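Local atomic coordinates of putative prolyl-tRNA synthetase (Leishmania major, PDB entry 5XIL), a protein that probably joins L-proline to its cognate tRNA at the expense of ATP, as a class II aminoacyl-tRNA synthetase. Residues A[415-419]-A[420-424]; A[439-442]-A[443-447]. All coordinates share one frame; numbering follows the deposited sequence.

Contact 1 of 2, residues A[415-419]-A[420-424]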
ATOM      1  N   VAL A 415      -9.256  35.911 -10.756  1.00 13.58           N
ATOM      2  CA  VAL A 415      -9.721  37.265 -11.028  1.00 14.14           C
ATOM      3  C   VAL A 415     -11.095  37.268 -11.678  1.00 14.98           C
ATOM      4  O   VAL A 415     -11.290  36.622 -12.696  1.00 14.30           O
ATOM      5  CB  VAL A 415      -8.703  37.997 -11.916  1.00 14.22           C
ATOM      6  CG1 VAL A 415      -9.163  39.390 -12.242  1.00 15.10           C
ATOM      7  CG2 VAL A 415      -7.298  38.007 -11.236  1.00 15.82           C
ATOM      8  N   ARG A 416     -12.083  37.938 -11.085  1.00 16.10           N
ATOM      9  CA  ARG A 416     -13.442  37.961 -11.667  1.00 19.32           C
ATOM     10  C   ARG A 416     -13.534  39.062 -12.762  1.00 18.92           C
ATOM     11  O   ARG A 416     -13.482  40.249 -12.435  1.00 18.51           O
ATOM     12  CB  ARG A 416     -14.490  38.084 -10.557  1.00 28.42           C
ATOM     13  CG  ARG A 416     -15.726  37.231 -10.805  1.00 38.20           C
ATOM     14  CD  ARG A 416     -16.461  36.860  -9.516  1.00 40.20           C
ATOM     15  NE  ARG A 416     -17.374  37.861  -8.958  1.00 52.52           N
ATOM     16  CZ  ARG A 416     -17.148  38.515  -7.814  1.00 51.03           C
ATOM     17  NH1 ARG A 416     -15.998  38.291  -7.151  1.00 52.01           N
ATOM     18  NH2 ARG A 416     -18.038  39.400  -7.326  1.00 50.71           N
ATOM     19  N   VAL A 417     -13.716  38.621 -14.033  1.00 16.61           N
ATOM     20  CA  VAL A 417     -13.622  39.361 -15.247  1.00 16.11           C
ATOM     21  C   VAL A 417     -15.033  39.446 -15.843  1.00 18.03           C
ATOM     22  O   VAL A 417     -15.650  38.414 -16.058  1.00 13.99           O
ATOM     23  CB  VAL A 417     -12.680  38.742 -16.254  1.00 16.40           C
ATOM     24  CG1 VAL A 417     -12.743  39.405 -17.651  1.00 16.92           C
ATOM     25  CG2 VAL A 417     -11.249  38.792 -15.757  1.00 17.03           C
ATOM     26  N   THR A 418     -15.534  40.631 -16.083  1.00 15.71           N
ATOM     27  CA  THR A 418     -16.843  40.764 -16.758  1.00 16.69           C
ATOM     28  C   THR A 418     -16.822  41.374 -18.135  1.00 18.26           C
ATOM     29  O   THR A 418     -17.869  41.399 -18.784  1.00 18.37           O
ATOM     30  CB  THR A 418     -17.757  41.656 -15.954  1.00 18.79           C
ATOM     31  OG1 THR A 418     -17.129  42.928 -15.805  1.00 20.43           O
ATOM     32  CG2 THR A 418     -17.968  41.096 -14.592  1.00 20.15           C
ATOM     33  N   GLU A 419     -15.703  41.957 -18.541  1.00 17.94           N
ATOM     34  CA  GLU A 419     -15.529  42.517 -19.848  1.00 20.88           C
ATOM     35  C   GLU A 419     -14.504  41.743 -20.696  1.00 20.03           C
ATOM     36  O   GLU A 419     -13.348  41.562 -20.303  1.00 17.24           O
ATOM     37  CB  GLU A 419     -15.132  43.997 -19.698  1.00 23.64           C
ATOM     38  CG  GLU A 419     -15.856  44.735 -18.547  1.00 28.98           C
ATOM     39  CD  GLU A 419     -17.365  44.917 -18.717  1.00 32.14           C
ATOM     40  OE1 GLU A 419     -17.725  45.367 -19.829  1.00 37.50           O
ATOM     41  OE2 GLU A 419     -18.184  44.632 -17.772  1.00 33.46           O
ATOM     42  N   TRP A 420     -14.880  41.406 -21.945  1.00 17.20           N
ATOM     43  CA  TRP A 420     -14.034  40.646 -22.787  1.00 17.55           C
ATOM     44  C   TRP A 420     -12.637  41.272 -22.912  1.00 17.40           C
ATOM     45  O   TRP A 420     -11.666  40.562 -23.005  1.00 19.34           O
ATOM     46  CB  TRP A 420     -14.654  40.332 -24.171  1.00 17.09           C
ATOM     47  CG  TRP A 420     -13.634  39.659 -24.980  1.00 16.43           C
ATOM     48  CD1 TRP A 420     -12.840  40.201 -25.932  1.00 16.71           C
ATOM     49  CD2 TRP A 420     -13.121  38.308 -24.766  1.00 16.76           C
ATOM     50  NE1 TRP A 420     -11.960  39.288 -26.373  1.00 15.88           N
ATOM     51  CE2 TRP A 420     -12.101  38.116 -25.678  1.00 15.94           C
ATOM     52  CE3 TRP A 420     -13.495  37.252 -23.959  1.00 17.38           C
ATOM     53  CZ2 TRP A 420     -11.360  36.930 -25.740  1.00 16.92           C
ATOM     54  CZ3 TRP A 420     -12.767  36.081 -24.026  1.00 16.89           C
ATOM     55  CH2 TRP A 420     -11.737  35.920 -24.943  1.00 15.99           C
ATOM     56  N   THR A 421     -12.546  42.604 -22.954  1.00 18.62           N
ATOM     57  CA  THR A 421     -11.299  43.228 -23.271  1.00 19.01           C
ATOM     58  C   THR A 421     -10.267  43.029 -22.174  1.00 17.69           C
ATOM     59  O   THR A 421      -9.097  43.205 -22.422  1.00 18.70           O
ATOM     60  CB  THR A 421     -11.416  44.760 -23.526  1.00 20.10           C
ATOM     61  OG1 THR A 421     -12.281  45.354 -22.540  1.00 21.85           O
ATOM     62  CG2 THR A 421     -11.975  45.053 -24.862  1.00 22.65           C
ATOM     63  N   GLU A 422     -10.704  42.698 -20.980  1.00 18.07           N
ATOM     64  CA  GLU A 422      -9.785  42.461 -19.876  0.56 18.58           C
ATOM     65  C   GLU A 422      -9.382  40.995 -19.708  1.00 17.61           C
ATOM     66  O   GLU A 422      -8.536  40.690 -18.846  1.00 15.94           O
ATOM     67  CB  GLU A 422     -10.354  43.064 -18.565  0.56 19.34           C
ATOM     68  CG  GLU A 422     -11.644  42.475 -18.040  0.56 20.81           C
ATOM     69  CD  GLU A 422     -12.203  43.182 -16.798  0.56 20.86           C
ATOM     70  OE1 GLU A 422     -11.478  44.063 -16.232  0.56 24.57           O
ATOM     71  OE2 GLU A 422     -13.328  42.862 -16.366  0.56 14.99           O
ATOM     72  N   PHE A 423      -9.965  40.117 -20.521  1.00 16.58           N
ATOM     73  CA  PHE A 423      -9.781  38.646 -20.398  1.00 15.93           C
ATOM     74  C   PHE A 423      -8.366  38.233 -20.734  1.00 14.63           C
ATOM     75  O   PHE A 423      -7.647  37.714 -19.873  1.00 12.92           O
ATOM     76  CB  PHE A 423     -10.757  37.931 -21.331  1.00 15.31           C
ATOM     77  CG  PHE A 423     -10.893  36.426 -21.088  1.00 14.38           C
ATOM     78  CD1 PHE A 423     -10.008  35.539 -21.651  1.00 15.18           C
ATOM     79  CD2 PHE A 423     -11.931  35.952 -20.285  1.00 16.55           C
ATOM     80  CE1 PHE A 423     -10.132  34.165 -21.417  1.00 16.84           C
ATOM     81  CE2 PHE A 423     -12.089  34.606 -20.025  1.00 16.00           C
ATOM     82  CZ  PHE A 423     -11.192  33.703 -20.616  1.00 16.22           C
ATOM     83  N   VAL A 424      -7.905  38.478 -21.946  1.00 12.65           N
ATOM     84  CA  VAL A 424      -6.530  38.089 -22.277  1.00 13.89           C
ATOM     85  C   VAL A 424      -5.422  38.825 -21.510  1.00 15.27           C
ATOM     86  O   VAL A 424      -4.410  38.246 -21.148  1.00 14.15           O
ATOM     87  CB  VAL A 424      -6.232  38.125 -23.785  1.00 15.44           C
ATOM     88  CG1 VAL A 424      -4.765  37.842 -24.083  1.00 18.84           C
ATOM     89  CG2 VAL A 424      -7.074  37.044 -24.476  1.00 16.26           C
TER
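Glu422 reaches back over the turn that leads toward helix 423-428, and its carboxylate oxygen OE2 meets two backbone N-H groups of the incoming chain. Thr418 N donates to Glu422 OE2 at 3.2 Å, arriving on the anti side and 15° out of the carboxylate plane; Glu419 N adds a weak but fairly straight bond to the same oxygen at 3.3 Å. CG of Glu422 sits between its backbone N and carbonyl carbon (chi1 64°), and the chain runs extended from there, which carries the acid across the turn. Glu422 is modelled in two conformers, and these contacts belong to one of them. Beneath this arm Val417 comes from the opposite direction, its CG1 lying 4.4 Å from Phe423 CD2 and next to CG of Glu422, an approach so close that its exact length is doubtful. The turn itself is closed by Glu422 N, which donates to Glu419 O at 3.0 Å. Glu419 belongs to a magnesium site seen in this protein, and its side chain lies about 4 Å from a bound magnesium ion; it bends at CG and accepts Thr418 OG1 on its OE2 at 2.8 Å. Its carboxylate is turned 65° from that of Glu422, and the two acids stay apart, Glu419 OE2 lying 5.4 Å from Glu422 OE2. On the far side of the turn, Trp420 CZ3 lies 3.5 Å above the plane of the Phe423 ring, near its rim, while Trp420 NE1 bonds Glu454. This is the turn from strand 414-416 into helix 423-428, the first half of a beta-alpha-beta unit in the C-terminal domain; strand 432-437 runs parallel to 414-416, and helix 441-455 packs against Trp420 and Phe423.

Contact 2 of 2, residues A[439-442]-A[443-447]; sequences GAME and CENQV. With ZN (zinc ion), chain B.
Cys443 SG binds the zinc ion at 2.2 Å and lies 4.0 Å from Ala440 CB, so the metal ligand and the residue at the N-cap position are direct neighbours. The sulfur stands anti to its own carbonyl carbon (chi1 -64°), a setting that directs it toward the metal beside the first turn. Cys438 and Cys493 supply further thiolates to the zinc and one more atom completes the four; the positive charge of the metal would be expected to keep all three sulfurs deprotonated. Behind this first shell is the backbone of the helix start. The carbonyl oxygen of Ala440 receives two weak bonds, a bent one from Cys443 N at 3.1 Å and a long, nearly straight one from Glu444 N at 3.4 Å; Trp437 NE1 is a further donor to it. Regular helical bonding follows: Asn445 N reaches Met441 O at 2.9 Å with an angle of 160° at hydrogen, and Gln446 N reaches Glu442 O at 2.9 Å. The side chains of Met441 and Asn445 pass one another at an angle, with Met441 CG 4.1 Å from Asn445 ND2, while Asn445 OD1 takes a bond from Lys202. Glu444 sends its extended chain, CG anti to the backbone N (chi1 177°), into the interior, where its OE2 is held by the hydroxyls of Thr200 and Thr476. Gln446 NE2 is satisfied by Asp450 and the carbonyl of Lys496. Through Cys443 the zinc ties the first turn of helix 441-455 to Cys438 and Cys493; the helix follows closely on strand 432-437, whose Trp437 touches both Cys443 and Glu444, and Thr476 links it to strand 475-480.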
ATOM      1  N   GLY A 439     -23.719  29.186 -20.351  1.00 20.71           N
ATOM      2  CA  GLY A 439     -23.739  27.757 -20.307  1.00 20.86           C
ATOM      3  C   GLY A 439     -23.677  27.094 -21.652  1.00 20.74           C
ATOM      4  O   GLY A 439     -23.642  25.861 -21.737  1.00 18.87           O
ATOM      5  N   ALA A 440     -23.664  27.871 -22.736  1.00 21.08           N
ATOM      6  CA  ALA A 440     -23.600  27.270 -24.082  1.00 21.58           C
ATOM      7  C   ALA A 440     -22.210  26.822 -24.450  1.00 23.87           C
ATOM      8  O   ALA A 440     -21.257  27.585 -24.277  1.00 21.42           O
ATOM      9  CB  ALA A 440     -24.097  28.282 -25.117  1.00 23.49           C
ATOM     10  N   MET A 441     -22.068  25.606 -24.978  1.00 19.31           N
ATOM     11  CA  MET A 441     -20.763  25.131 -25.455  1.00 20.53           C
ATOM     12  C   MET A 441     -20.115  26.001 -26.490  1.00 20.54           C
ATOM     13  O   MET A 441     -18.873  26.162 -26.527  1.00 20.24           O
ATOM     14  CB  MET A 441     -20.877  23.708 -26.019  1.00 21.88           C
ATOM     15  CG  MET A 441     -19.558  22.999 -26.100  1.00 21.86           C
ATOM     16  SD  MET A 441     -19.776  21.329 -26.718  1.00 24.79           S
ATOM     17  CE  MET A 441     -20.426  20.529 -25.260  1.00 22.20           C
ATOM     18  N   GLU A 442     -20.925  26.553 -27.389  1.00 20.40           N
ATOM     19  CA  GLU A 442     -20.428  27.436 -28.424  0.60 21.06           C
ATOM     20  C   GLU A 442     -19.604  28.625 -27.846  1.00 20.53           C
ATOM     21  O   GLU A 442     -18.592  29.052 -28.396  1.00 20.30           O
ATOM     22  CB  GLU A 442     -21.641  27.986 -29.206  0.60 22.74           C
ATOM     23  CG  GLU A 442     -22.560  26.888 -29.725  0.60 24.14           C
ATOM     24  CD  GLU A 442     -23.790  26.661 -28.846  0.60 25.69           C
ATOM     25  OE1 GLU A 442     -24.863  27.214 -29.198  0.60 31.15           O
ATOM     26  OE2 GLU A 442     -23.713  25.916 -27.850  0.60 20.92           O
ATOM     27  N   CYS A 443     -20.095  29.156 -26.732  1.00 20.05           N
ATOM     28  CA  CYS A 443     -19.487  30.314 -26.080  1.00 21.26           C
ATOM     29  C   CYS A 443     -18.153  29.937 -25.456  1.00 19.55           C
ATOM     30  O   CYS A 443     -17.171  30.665 -25.604  1.00 18.99           O
ATOM     31  CB  CYS A 443     -20.406  30.912 -25.047  1.00 19.58           C
ATOM     32  SG  CYS A 443     -21.990  31.614 -25.733  1.00 23.75           S
ATOM     33  N   GLU A 444     -18.123  28.788 -24.800  1.00 19.15           N
ATOM     34  CA  GLU A 444     -16.843  28.207 -24.299  1.00 19.41           C
ATOM     35  C   GLU A 444     -15.829  28.030 -25.398  1.00 19.29           C
ATOM     36  O   GLU A 444     -14.622  28.343 -25.238  1.00 17.73           O
ATOM     37  CB  GLU A 444     -17.146  26.872 -23.606  1.00 19.94           C
ATOM     38  CG  GLU A 444     -15.983  26.106 -23.097  1.00 19.32           C
ATOM     39  CD  GLU A 444     -16.449  24.901 -22.264  1.00 21.02           C
ATOM     40  OE1 GLU A 444     -17.703  24.619 -22.189  1.00 20.93           O
ATOM     41  OE2 GLU A 444     -15.555  24.252 -21.661  1.00 17.63           O
ATOM     42  N   ASN A 445     -16.283  27.528 -26.531  1.00 20.97           N
ATOM     43  CA  ASN A 445     -15.398  27.346 -27.672  1.00 20.56           C
ATOM     44  C   ASN A 445     -14.842  28.695 -28.217  1.00 19.75           C
ATOM     45  O   ASN A 445     -13.683  28.806 -28.602  1.00 22.87           O
ATOM     46  CB  ASN A 445     -16.209  26.636 -28.775  1.00 26.51           C
ATOM     47  CG  ASN A 445     -16.234  25.128 -28.605  1.00 30.30           C
ATOM     48  OD1 ASN A 445     -15.327  24.542 -28.053  1.00 30.86           O
ATOM     49  ND2 ASN A 445     -17.263  24.489 -29.109  1.00 32.81           N
ATOM     50  N   GLN A 446     -15.727  29.688 -28.304  1.00 20.32           N
ATOM     51  CA  GLN A 446     -15.351  30.996 -28.773  1.00 20.48           C
ATOM     52  C   GLN A 446     -14.307  31.652 -27.821  1.00 20.05           C
ATOM     53  O   GLN A 446     -13.307  32.205 -28.258  1.00 21.21           O
ATOM     54  CB  GLN A 446     -16.567  31.893 -28.847  1.00 24.05           C
ATOM     55  CG  GLN A 446     -16.274  33.115 -29.729  1.00 26.30           C
ATOM     56  CD  GLN A 446     -17.290  34.198 -29.599  1.00 29.35           C
ATOM     57  OE1 GLN A 446     -18.506  33.941 -29.635  1.00 33.08           O
ATOM     58  NE2 GLN A 446     -16.819  35.436 -29.452  1.00 31.13           N
ATOM     59  N   VAL A 447     -14.536  31.517 -26.518  1.00 19.90           N
ATOM     60  CA  VAL A 447     -13.532  32.026 -25.552  1.00 17.97           C
ATOM     61  C   VAL A 447     -12.146  31.444 -25.833  1.00 16.70           C
ATOM     62  O   VAL A 447     -11.155  32.181 -25.874  1.00 16.99           O
ATOM     63  CB  VAL A 447     -13.996  31.784 -24.127  1.00 16.67           C
ATOM     64  CG1 VAL A 447     -12.835  32.055 -23.144  1.00 16.70           C
ATOM     65  CG2 VAL A 447     -15.209  32.637 -23.821  1.00 18.29           C
TER
HETATM   66 ZN    ZN B1001     -22.963  32.669 -24.071  1.00 16.72          ZN

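In the fold
Contacts 1 and 2 follow one another along the chain, their centres 15 Å apart on the same side of the chain's centre, in the C-terminal domain that succeeds the anticodon-binding domain. Contact 1 leads from strand 414-416 into helix 423-428; strand 432-437 then returns parallel to 414-416 and delivers the chain to the zinc-bound start of helix 441-455 in contact 2. The two meet directly, Phe423 CZ lying 3.4 Å from Val447 CG1, so the helix that begins beside the metal also packs on Phe423 and Trp420 of contact 1. The zinc site and the strand-helix-strand unit are thus packed against each other in the C-terminal domain.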